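PDB 3FNI: putative diflavin flavoprotein A 3 from Nostoc sp., which probably passes electrons from NADH to oxygen, reducing it to water, and is represented here by its flavodoxin-like domain. Local coordinates for residues 16-21 / 91-96; 30-35 / 139-144; 58-63 / 86-91; 62-67 / 101-106. One frame throughout, in Å; residues are numbered along the deposited sequence.

Contact 1. Residues 16-21 / 91-96; sequences GYSDRL and GIFETG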
loop_
_atom_site.group_PDB
_atom_site.type_symbol
_atom_site.label_atom_id
_atom_site.label_comp_id
_atom_site.label_asym_id
_atom_site.label_seq_id
_atom_site.Cartn_x
_atom_site.Cartn_y
_atom_site.Cartn_z
ATOM N N GLY A 16 -6.223 -0.664 14.213
ATOM C CA GLY A 16 -7.408 -0.012 13.690
ATOM C C GLY A 16 -8.159 -0.951 12.766
ATOM O O GLY A 16 -8.207 -2.157 13.005
ATOM N N TYR A 17 -8.742 -0.406 11.705
ATOM C CA TYR A 17 -9.485 -1.208 10.733
ATOM C C TYR A 17 -8.612 -1.592 9.540
ATOM O O TYR A 17 -9.116 -1.902 8.459
ATOM C CB TYR A 17 -10.694 -0.422 10.246
ATOM C CG TYR A 17 -11.724 -0.181 11.320
ATOM C CD1 TYR A 17 -12.680 -1.150 11.621
ATOM C CD2 TYR A 17 -11.732 1.007 12.052
ATOM C CE1 TYR A 17 -13.621 -0.943 12.627
ATOM C CE2 TYR A 17 -12.669 1.224 13.061
ATOM C CZ TYR A 17 -13.611 0.243 13.340
ATOM O OH TYR A 17 -14.547 0.451 14.326
ATOM N N SER A 18 -7.300 -1.573 9.746
ATOM C CA SER A 18 -6.345 -1.893 8.694
ATOM C C SER A 18 -6.591 -3.222 8.009
ATOM O O SER A 18 -6.504 -3.330 6.788
ATOM C CB SER A 18 -4.929 -1.889 9.258
ATOM O OG SER A 18 -4.574 -0.594 9.664
ATOM N N ASP A 19 -6.871 -4.236 8.817
ATOM C CA ASP A 19 -7.112 -5.573 8.317
ATOM C C ASP A 19 -8.275 -5.590 7.314
ATOM O O ASP A 19 -8.146 -6.121 6.214
ATOM C CB ASP A 19 -7.389 -6.509 9.503
ATOM C CG ASP A 19 -6.118 -6.901 10.267
ATOM O OD1 ASP A 19 -5.108 -6.164 10.220
ATOM O OD2 ASP A 19 -6.138 -7.955 10.937
ATOM N N ARG A 20 -9.401 -4.990 7.685
ATOM C CA ARG A 20 -10.561 -4.968 6.800
ATOM C C ARG A 20 -10.382 -4.000 5.629
ATOM O O ARG A 20 -10.836 -4.270 4.517
ATOM C CB ARG A 20 -11.820 -4.620 7.599
ATOM C CG ARG A 20 -12.110 -5.600 8.740
ATOM C CD ARG A 20 -13.369 -5.217 9.491
ATOM N NE ARG A 20 -14.558 -5.321 8.648
ATOM C CZ ARG A 20 -15.769 -4.900 9.000
ATOM N NH1 ARG A 20 -15.958 -4.339 10.188
ATOM N NH2 ARG A 20 -16.793 -5.041 8.164
ATOM N N LEU A 21 -9.716 -2.878 5.874
ATOM C CA LEU A 21 -9.484 -1.902 4.818
ATOM C C LEU A 21 -8.566 -2.481 3.742
ATOM O O LEU A 21 -8.833 -2.345 2.539
ATOM C CB LEU A 21 -8.881 -0.620 5.401
ATOM C CG LEU A 21 -9.849 0.201 6.253
ATOM C CD1 LEU A 21 -9.094 1.296 6.953
ATOM C CD2 LEU A 21 -10.954 0.774 5.389
ATOM N N GLY A 91 -0.695 3.725 -3.548
ATOM C CA GLY A 91 -1.896 4.249 -2.916
ATOM C C GLY A 91 -1.746 4.117 -1.408
ATOM O O GLY A 91 -1.111 3.176 -0.937
ATOM N N ILE A 92 -2.338 5.033 -0.646
ATOM C CA ILE A 92 -2.211 5.008 0.810
ATOM C C ILE A 92 -3.543 5.184 1.543
ATOM O O ILE A 92 -4.374 6.003 1.151
ATOM C CB ILE A 92 -1.222 6.117 1.281
ATOM C CG1 ILE A 92 0.163 5.861 0.658
ATOM C CG2 ILE A 92 -1.150 6.153 2.810
ATOM C CD1 ILE A 92 1.204 6.949 0.916
ATOM N N PHE A 93 -3.741 4.416 2.613
ATOM C CA PHE A 93 -4.971 4.522 3.386
ATOM C C PHE A 93 -4.735 4.747 4.866
ATOM O O PHE A 93 -3.708 4.335 5.416
ATOM C CB PHE A 93 -5.848 3.278 3.187
ATOM C CG PHE A 93 -5.258 2.002 3.735
ATOM C CD1 PHE A 93 -5.470 1.625 5.059
ATOM C CD2 PHE A 93 -4.515 1.158 2.913
ATOM C CE1 PHE A 93 -4.958 0.427 5.552
ATOM C CE2 PHE A 93 -3.998 -0.043 3.399
ATOM C CZ PHE A 93 -4.221 -0.409 4.718
ATOM N N GLU A 94 -5.693 5.437 5.490
ATOM C CA GLU A 94 -5.676 5.717 6.921
ATOM C C GLU A 94 -6.301 4.486 7.553
ATOM O O GLU A 94 -7.001 3.737 6.877
ATOM C CB GLU A 94 -6.531 6.942 7.271
ATOM C CG GLU A 94 -6.021 8.264 6.757
ATOM C CD GLU A 94 -6.677 9.455 7.460
ATOM O OE1 GLU A 94 -7.814 9.316 7.949
ATOM O OE2 GLU A 94 -6.061 10.533 7.515
ATOM N N THR A 95 -6.082 4.285 8.847
ATOM C CA THR A 95 -6.615 3.099 9.509
ATOM C C THR A 95 -7.845 3.317 10.374
ATOM O O THR A 95 -8.597 2.378 10.622
ATOM C CB THR A 95 -5.547 2.454 10.399
ATOM O OG1 THR A 95 -5.297 3.311 11.521
ATOM C CG2 THR A 95 -4.251 2.247 9.613
ATOM N N GLY A 96 -8.050 4.545 10.831
ATOM C CA GLY A 96 -9.182 4.813 11.693
ATOM C C GLY A 96 -8.870 4.294 13.089
ATOM O O GLY A 96 -9.775 4.084 13.891
#
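Strand 91-93 runs out into the loop 94-96, which passes close to the start of helix 18-31; the CA atoms of Ser18 and Thr95 lie 5.1 Å apart. One backbone bond ties the two: Tyr17, at the N-cap position, gives its N-H to the carbonyl of Thr95, with N to O at 3.0 Å and 160° at the hydrogen, the donor standing above the carbonyl plane. Glycine suits this crossing, since a CB on Gly16 would press on Thr95 O. With CG beside its backbone N, the Tyr17 ring presents an edge to the same oxygen, CD2 lying 3.7 Å from Thr95 O. An alanine here would lose this edge contact and the ring's packing on Tyr133, and would probably loosen the fit between the loop and helix 130-152. Deeper in, Leu21 reaches along the loop and puts CD1 3.2 Å from Glu94 O. Its CB meets CE1 of Phe93 obliquely at 4.1 Å, and Ser18 CA touches the same ring atom. The hydroxyls of Ser18 and Thr95 are bonded elsewhere, Ser18 OG to Tyr15 O and Thr95 OG1 to Asp100 and Gly97 N. In flavodoxins, loops at corresponding places hold FMN. Around the contact, Tyr11 of strand 6-11 touches Phe93, helix 130-152 meets Leu21 through Tyr133 and Cys136, and Ile103 of helix 103-112 packs on Glu94.

Contact 2. Residues 30-35 / 139-144; sequences TKTGVG and AGTDLG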
loop_
_atom_site.group_PDB
_atom_site.type_symbol
_atom_site.label_atom_id
_atom_site.label_comp_id
_atom_site.label_asym_id
_atom_site.label_seq_id
_atom_site.Cartn_x
_atom_site.Cartn_y
_atom_site.Cartn_z
ATOM N N THR A 30 -7.613 -8.396 -6.730
ATOM C CA THR A 30 -7.852 -9.771 -7.141
ATOM C C THR A 30 -8.746 -9.872 -8.371
ATOM O O THR A 30 -8.527 -10.721 -9.230
ATOM C CB THR A 30 -8.518 -10.555 -5.996
ATOM O OG1 THR A 30 -7.655 -10.541 -4.855
ATOM C CG2 THR A 30 -8.797 -11.990 -6.407
ATOM N N LYS A 31 -9.756 -9.014 -8.447
ATOM C CA LYS A 31 -10.678 -9.030 -9.578
ATOM C C LYS A 31 -9.966 -8.886 -10.914
ATOM O O LYS A 31 -10.406 -9.442 -11.914
ATOM C CB LYS A 31 -11.699 -7.898 -9.466
ATOM C CG LYS A 31 -12.710 -8.046 -8.362
ATOM C CD LYS A 31 -13.764 -6.945 -8.450
ATOM C CE LYS A 31 -14.688 -6.987 -7.238
ATOM N NZ LYS A 31 -15.741 -5.925 -7.259
ATOM N N THR A 32 -8.867 -8.139 -10.923
ATOM C CA THR A 32 -8.115 -7.895 -12.145
ATOM C C THR A 32 -7.129 -9.004 -12.465
ATOM O O THR A 32 -6.414 -8.935 -13.464
ATOM C CB THR A 32 -7.331 -6.586 -12.047
ATOM O OG1 THR A 32 -6.241 -6.753 -11.129
ATOM C CG2 THR A 32 -8.239 -5.470 -11.554
ATOM N N GLY A 33 -7.089 -10.024 -11.617
ATOM C CA GLY A 33 -6.179 -11.129 -11.839
ATOM C C GLY A 33 -4.733 -10.808 -11.505
ATOM O O GLY A 33 -3.847 -11.601 -11.811
ATOM N N VAL A 34 -4.485 -9.653 -10.889
ATOM C CA VAL A 34 -3.128 -9.261 -10.513
ATOM C C VAL A 34 -2.807 -9.827 -9.125
ATOM O O VAL A 34 -3.645 -9.793 -8.222
ATOM C CB VAL A 34 -2.974 -7.717 -10.502
ATOM C CG1 VAL A 34 -1.629 -7.313 -9.903
ATOM C CG2 VAL A 34 -3.091 -7.185 -11.914
ATOM N N GLY A 35 -1.596 -10.357 -8.969
ATOM C CA GLY A 35 -1.194 -10.936 -7.699
ATOM C C GLY A 35 -0.946 -9.914 -6.604
ATOM O O GLY A 35 -0.950 -8.714 -6.856
ATOM N N ALA A 139 -10.750 1.119 -5.462
ATOM C CA ALA A 139 -9.394 1.652 -5.560
ATOM C C ALA A 139 -8.444 0.487 -5.847
ATOM O O ALA A 139 -7.443 0.640 -6.546
ATOM C CB ALA A 139 -9.000 2.332 -4.254
ATOM N N GLY A 140 -8.767 -0.674 -5.283
ATOM C CA GLY A 140 -7.951 -1.854 -5.490
ATOM C C GLY A 140 -8.026 -2.262 -6.944
ATOM O O GLY A 140 -7.025 -2.634 -7.549
ATOM N N THR A 141 -9.231 -2.188 -7.498
ATOM C CA THR A 141 -9.474 -2.525 -8.890
ATOM C C THR A 141 -8.728 -1.552 -9.791
ATOM O O THR A 141 -8.052 -1.963 -10.730
ATOM C CB THR A 141 -10.975 -2.458 -9.209
ATOM O OG1 THR A 141 -11.654 -3.505 -8.510
ATOM C CG2 THR A 141 -11.220 -2.607 -10.695
ATOM N N ASP A 142 -8.857 -0.259 -9.497
ATOM C CA ASP A 142 -8.198 0.775 -10.280
ATOM C C ASP A 142 -6.701 0.533 -10.403
ATOM O O ASP A 142 -6.140 0.643 -11.490
ATOM C CB ASP A 142 -8.434 2.152 -9.652
ATOM C CG ASP A 142 -9.797 2.718 -9.979
ATOM O OD1 ASP A 142 -10.672 1.948 -10.436
ATOM O OD2 ASP A 142 -10.000 3.935 -9.771
ATOM N N LEU A 143 -6.060 0.214 -9.283
ATOM C CA LEU A 143 -4.629 -0.040 -9.270
ATOM C C LEU A 143 -4.323 -1.307 -10.046
ATOM O O LEU A 143 -3.358 -1.362 -10.798
ATOM C CB LEU A 143 -4.122 -0.184 -7.832
ATOM C CG LEU A 143 -2.616 -0.444 -7.704
ATOM C CD1 LEU A 143 -1.835 0.680 -8.392
ATOM C CD2 LEU A 143 -2.226 -0.552 -6.215
ATOM N N GLY A 144 -5.157 -2.326 -9.852
ATOM C CA GLY A 144 -4.973 -3.584 -10.553
ATOM C C GLY A 144 -5.061 -3.383 -12.056
ATOM O O GLY A 144 -4.314 -4.006 -12.809
HETATM O O HOH W 1 -14.579 -3.483 -9.037
#
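Close packing is concentrated where Thr32 meets Gly144, their CA atoms 5.6 Å apart. Thr32 sets OG1 in the crowded position between its backbone N and carbonyl carbon, which places both branches against helix 130-152: OG1 lies 3.5 Å from Gly144 CA, while the methyl CG2 rests 3.6 Å from Thr141 O, one turn earlier. Only a residue without a side chain allows this approach, because a CB on Gly144 would run into Thr32 OG1. Val34 adds CG2 at 3.5 Å from Gly144 O, a carbonyl whose hydrogen bond comes from Thr148 OG1. The Thr32 hydroxyl is not spent across the interface; it bonds back to Ile29 O in the last turn of helix 18-31 and receives a weak bond from Val34 N.

Toward solvent the fit loosens. Lys31 is extended beyond CG and crosses Thr141 obliquely, CD staying 4.0 Å from Thr141 OG1. Water 1 bridges the ends: it accepts from Lys31 NZ at 3.2 Å and donates to Thr141 OG1 at 3.0 Å. The ammonium also forms a salt bridge with Glu137, and Thr141 OG1 has further partners in Gly28 O and Glu137, so this outer edge is joined by polar links.

Gly33, with its positive phi and its N bonded back to Thr30 O, ends helix 18-31 in a Schellman motif. The chain then enters strand 35-40, an outer strand of the sheet, while its helix lies beside helix 130-152, as is usual for the first and last helices of the flavodoxin-like fold.

Contact 3. Residues 58-63 / 86-91; sequences TGLVIG and EKQAVG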
loop_
_atom_site.group_PDB
_atom_site.type_symbol
_atom_site.label_atom_id
_atom_site.label_comp_id
_atom_site.label_asym_id
_atom_site.label_seq_id
_atom_site.Cartn_x
_atom_site.Cartn_y
_atom_site.Cartn_z
ATOM N N THR A 58 4.892 -4.048 -9.060
ATOM C CA THR A 58 4.562 -3.034 -10.057
ATOM C C THR A 58 3.679 -1.988 -9.371
ATOM O O THR A 58 3.692 -0.813 -9.739
ATOM C CB THR A 58 3.802 -3.664 -11.257
ATOM O OG1 THR A 58 4.554 -4.772 -11.766
ATOM C CG2 THR A 58 3.604 -2.653 -12.375
ATOM N N GLY A 59 2.925 -2.431 -8.367
ATOM C CA GLY A 59 2.048 -1.540 -7.623
ATOM C C GLY A 59 2.285 -1.601 -6.120
ATOM O O GLY A 59 2.825 -2.585 -5.616
ATOM N N LEU A 60 1.882 -0.557 -5.397
ATOM C CA LEU A 60 2.074 -0.518 -3.949
ATOM C C LEU A 60 0.889 0.073 -3.186
ATOM O O LEU A 60 0.226 1.000 -3.648
ATOM C CB LEU A 60 3.340 0.273 -3.614
ATOM C CG LEU A 60 4.635 -0.227 -4.259
ATOM C CD1 LEU A 60 5.694 0.849 -4.182
ATOM C CD2 LEU A 60 5.094 -1.502 -3.572
ATOM N N VAL A 61 0.626 -0.484 -2.012
ATOM C CA VAL A 61 -0.457 -0.009 -1.177
ATOM C C VAL A 61 0.097 0.052 0.232
ATOM O O VAL A 61 0.617 -0.938 0.751
ATOM C CB VAL A 61 -1.672 -0.951 -1.244
ATOM C CG1 VAL A 61 -2.822 -0.400 -0.404
ATOM C CG2 VAL A 61 -2.111 -1.106 -2.695
ATOM N N ILE A 62 -0.003 1.233 0.836
ATOM C CA ILE A 62 0.512 1.450 2.178
ATOM C C ILE A 62 -0.561 1.864 3.173
ATOM O O ILE A 62 -1.426 2.682 2.869
ATOM C CB ILE A 62 1.611 2.535 2.179
ATOM C CG1 ILE A 62 2.653 2.233 1.097
ATOM C CG2 ILE A 62 2.265 2.609 3.554
ATOM C CD1 ILE A 62 3.287 0.873 1.209
ATOM N N GLY A 63 -0.493 1.275 4.364
ATOM C CA GLY A 63 -1.429 1.601 5.424
ATOM C C GLY A 63 -0.644 2.371 6.469
ATOM O O GLY A 63 0.504 2.036 6.742
ATOM N N GLU A 86 10.499 5.037 -9.516
ATOM C CA GLU A 86 9.568 5.953 -10.164
ATOM C C GLU A 86 8.562 5.351 -11.141
ATOM O O GLU A 86 7.553 5.988 -11.454
ATOM C CB GLU A 86 10.356 7.047 -10.889
ATOM C CG GLU A 86 11.401 6.499 -11.846
ATOM C CD GLU A 86 11.873 7.516 -12.865
ATOM O OE1 GLU A 86 12.383 8.581 -12.466
ATOM O OE2 GLU A 86 11.738 7.246 -14.074
ATOM N N LYS A 87 8.828 4.136 -11.613
ATOM C CA LYS A 87 7.956 3.470 -12.579
ATOM C C LYS A 87 6.738 2.810 -11.945
ATOM O O LYS A 87 5.879 2.274 -12.648
ATOM C CB LYS A 87 8.748 2.411 -13.357
ATOM C CG LYS A 87 9.885 2.968 -14.198
ATOM C CD LYS A 87 9.393 3.490 -15.540
ATOM C CE LYS A 87 8.873 2.342 -16.404
ATOM N NZ LYS A 87 8.335 2.786 -17.731
ATOM N N GLN A 88 6.650 2.822 -10.623
ATOM C CA GLN A 88 5.492 2.197 -10.016
ATOM C C GLN A 88 4.452 3.187 -9.510
ATOM O O GLN A 88 4.656 4.401 -9.542
ATOM C CB GLN A 88 5.923 1.213 -8.920
ATOM C CG GLN A 88 6.904 1.763 -7.923
ATOM C CD GLN A 88 7.732 0.678 -7.246
ATOM O OE1 GLN A 88 8.526 0.965 -6.354
ATOM N NE2 GLN A 88 7.555 -0.568 -7.670
ATOM N N ALA A 89 3.310 2.648 -9.102
ATOM C CA ALA A 89 2.201 3.440 -8.605
ATOM C C ALA A 89 1.968 3.060 -7.141
ATOM O O ALA A 89 2.191 1.914 -6.744
ATOM C CB ALA A 89 0.967 3.159 -9.435
ATOM N N VAL A 90 1.517 4.023 -6.340
ATOM C CA VAL A 90 1.297 3.774 -4.924
ATOM C C VAL A 90 0.049 4.464 -4.373
ATOM O O VAL A 90 -0.235 5.617 -4.700
ATOM C CB VAL A 90 2.556 4.216 -4.110
ATOM C CG1 VAL A 90 2.674 5.737 -4.116
ATOM C CG2 VAL A 90 2.507 3.664 -2.691
ATOM N N GLY A 91 -0.695 3.725 -3.548
ATOM C CA GLY A 91 -1.896 4.249 -2.916
ATOM C C GLY A 91 -1.746 4.117 -1.408
ATOM O O GLY A 91 -1.111 3.176 -0.937
HETATM O O HOH W 2 5.974 -0.284 -12.034
#
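Strands 59-63 and 89-91 run parallel, their axes inclined by 22°, with Leu60 paired to Val90. Both polar backbone atoms of Leu60 are held by the residues flanking Val90: its N donates to Ala89 O at 2.8 Å, a bent bond with 132° at the hydrogen, and its O accepts from Gly91 N at 2.9 Å. The ladder continues in a straighter bond from Ile62 N to Gly91 O, lying nearly along the carbonyl axis. Against this ladder Leu60 CB packs on CG2 of Val90 at 3.6 Å, and Ile62 CG1 touches the same methyl more loosely.

The two strands are the arms of a beta-alpha-beta crossover through helix 70-83; in the parallel sheet of the flavodoxin-like domain 57-63 is the central strand and 89-93 lies beside it. Val61 and Ala89 point to the face covered by helix 130-152, where Leu143 and Trp146 meet them.

Just before its strand, Gln88 extends across Leu60. Its CB lies 3.1 Å from Thr58 O. CG, held in the crowded position between the backbone N and carbonyl carbon (chi1 50°), comes to 4.0 Å from Leu60 CD1. Beyond it the chain is extended, and CD approaches that methyl to 3.7 Å. At the tip, OE1 stays beside CD1 while bonding to Asn85 N, and NE2 is the more distant branch. An alanine here would remove the amide that joins Asn85 to Leu60 and is likely to disturb the turn entering strand 89-93. Alongside, water 2 donates to Thr58 O and, at 2.6 Å, to Lys87 O.

Contact 4. Residues 62-67 / 101-106; sequences IGMSPA and EPIDPL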
loop_
_atom_site.group_PDB
_atom_site.type_symbol
_atom_site.label_atom_id
_atom_site.label_comp_id
_atom_site.label_asym_id
_atom_site.label_seq_id
_atom_site.Cartn_x
_atom_site.Cartn_y
_atom_site.Cartn_z
ATOM N N ILE A 62 -0.003 1.233 0.836
ATOM C CA ILE A 62 0.512 1.450 2.178
ATOM C C ILE A 62 -0.561 1.864 3.173
ATOM O O ILE A 62 -1.426 2.682 2.869
ATOM C CB ILE A 62 1.611 2.535 2.179
ATOM C CG1 ILE A 62 2.653 2.233 1.097
ATOM C CG2 ILE A 62 2.265 2.609 3.554
ATOM C CD1 ILE A 62 3.287 0.873 1.209
ATOM N N GLY A 63 -0.493 1.275 4.364
ATOM C CA GLY A 63 -1.429 1.601 5.424
ATOM C C GLY A 63 -0.644 2.371 6.469
ATOM O O GLY A 63 0.504 2.036 6.742
HETATM N N MSE A 64 -1.242 3.406 7.049
HETATM C CA MSE A 64 -0.547 4.203 8.050
HETATM C C MSE A 64 -0.281 3.435 9.343
HETATM O O MSE A 64 -1.067 2.579 9.751
HETATM C CB MSE A 64 -1.339 5.475 8.362
HETATM C CG MSE A 64 -1.598 6.359 7.147
HETATM SE SE MSE A 64 -0.005 6.690 6.089
HETATM C CE MSE A 64 1.052 7.604 7.432
ATOM N N SER A 65 0.843 3.747 9.979
ATOM C CA SER A 65 1.220 3.100 11.222
ATOM C C SER A 65 0.959 3.994 12.423
ATOM O O SER A 65 0.803 5.214 12.290
ATOM C CB SER A 65 2.692 2.706 11.190
ATOM O OG SER A 65 2.876 1.535 10.414
ATOM N N PRO A 66 0.911 3.396 13.622
ATOM C CA PRO A 66 0.664 4.181 14.830
ATOM C C PRO A 66 1.824 5.119 15.130
ATOM O O PRO A 66 2.986 4.748 14.981
ATOM C CB PRO A 66 0.492 3.113 15.909
ATOM C CG PRO A 66 0.043 1.904 15.140
ATOM C CD PRO A 66 0.906 1.954 13.925
ATOM N N ALA A 67 1.498 6.336 15.540
ATOM C CA ALA A 67 2.510 7.318 15.883
ATOM C C ALA A 67 3.202 6.882 17.171
ATOM O O ALA A 67 4.120 7.547 17.649
ATOM C CB ALA A 67 1.871 8.680 16.067
ATOM N N GLU A 101 -0.134 8.056 11.697
ATOM C CA GLU A 101 0.971 8.950 11.437
ATOM C C GLU A 101 0.405 9.863 10.347
ATOM O O GLU A 101 -0.478 9.451 9.596
ATOM C CB GLU A 101 2.153 8.139 10.903
ATOM C CG GLU A 101 3.481 8.853 10.937
ATOM C CD GLU A 101 4.008 9.029 12.343
ATOM O OE1 GLU A 101 4.196 8.004 13.037
ATOM O OE2 GLU A 101 4.231 10.187 12.755
ATOM N N PRO A 102 0.887 11.115 10.253
ATOM C CA PRO A 102 0.369 12.021 9.218
ATOM C C PRO A 102 0.497 11.396 7.837
ATOM O O PRO A 102 1.604 11.118 7.376
ATOM C CB PRO A 102 1.249 13.259 9.362
ATOM C CG PRO A 102 1.624 13.242 10.805
ATOM C CD PRO A 102 1.907 11.782 11.078
ATOM N N ILE A 103 -0.633 11.182 7.174
ATOM C CA ILE A 103 -0.624 10.581 5.848
ATOM C C ILE A 103 -0.031 11.498 4.771
ATOM O O ILE A 103 0.795 11.065 3.970
ATOM C CB ILE A 103 -2.053 10.130 5.439
ATOM C CG1 ILE A 103 -2.058 9.658 3.981
ATOM C CG2 ILE A 103 -3.044 11.262 5.656
ATOM C CD1 ILE A 103 -3.325 8.942 3.581
ATOM N N ASP A 104 -0.430 12.762 4.764
ATOM C CA ASP A 104 0.063 13.709 3.767
ATOM C C ASP A 104 1.568 13.742 3.583
ATOM O O ASP A 104 2.050 13.705 2.453
ATOM C CB ASP A 104 -0.464 15.101 4.078
ATOM C CG ASP A 104 -1.957 15.189 3.892
ATOM O OD1 ASP A 104 -2.422 15.003 2.742
ATOM O OD2 ASP A 104 -2.665 15.427 4.887
ATOM N N PRO A 105 2.332 13.827 4.686
ATOM C CA PRO A 105 3.791 13.855 4.585
ATOM C C PRO A 105 4.331 12.670 3.787
ATOM O O PRO A 105 5.262 12.815 3.000
ATOM C CB PRO A 105 4.229 13.826 6.043
ATOM C CG PRO A 105 3.155 14.625 6.707
ATOM C CD PRO A 105 1.905 14.068 6.076
ATOM N N LEU A 106 3.733 11.503 3.985
ATOM C CA LEU A 106 4.170 10.311 3.283
ATOM C C LEU A 106 3.730 10.336 1.816
ATOM O O LEU A 106 4.450 9.881 0.932
ATOM C CB LEU A 106 3.613 9.067 3.974
ATOM C CG LEU A 106 4.183 7.751 3.448
ATOM C CD1 LEU A 106 5.687 7.731 3.673
ATOM C CD2 LEU A 106 3.517 6.578 4.151
#
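Three successive turns of the same sign, chi1 -58°, chi2 -49° and chi3 -62°, curl the selenomethionine Met64 back on itself and lay its tip against the start of helix 103-112. Glu101 takes the other course: CG is anti to its backbone N, and a bend at chi2 then brings one carboxylate oxygen, OE1, to Ala67.

The end of Met64 carries most of the contact. Its methyl CE faces two successive carbonyls, 3.2 Å from Glu101 O and 3.6 Å from Pro102 O, and also touches Glu101 CB. The selenium lies along the first helical turn, 4.1 Å from Ile103 CB and 4.0 Å from Leu106 CD2. The Met64 chain crosses Ile103 at about a right angle but slides past Leu106 in the opposite direction. Further down the strand, Ile62 CG2 meets the same Leu106 methyl at 4.2 Å, and Ile92 of strand 89-93 packs against Ile62, Met64, Ile103 and Leu106 together.

Toward the surface, the backbone makes one weak bond, from Glu101 N to Ser65 O, over 3.1 Å. Glu101 OE1 lies 3.4 Å from Ala67 CA. Both loops follow strands at the end of the sheet where flavodoxins bind FMN, consistent with a place near the flavin.

Chemically, the attachment of helix 103-112 rests here mainly on apolar contact, with one weak backbone bond beside it, and the short approach of the methyl to two carbonyl oxygens is probably eased by a slight positive polarisation of its hydrogens.

How the contacts relate
All four contacts belong to one flavodoxin-like domain built round a parallel sheet. Contact 3 joins strands 57-63 and 89-93 within it, and contacts 1 and 4 lie where these strands end, their centres about 10 Å apart. Contact 1 shares helix 18-31 with contact 2, centred about 17 Å away. Contacts 2 and 4 are the most distant pair, about 23 Å between centres, on opposite sides of the chain's centre. Contact 2 touches contact 3 through Leu143, which links it to the sheet. Along the chain, contacts 3 and 4 are nested within contact 2, while contacts 1 and 4 interleave, so distant sequence segments close one compact layered domain.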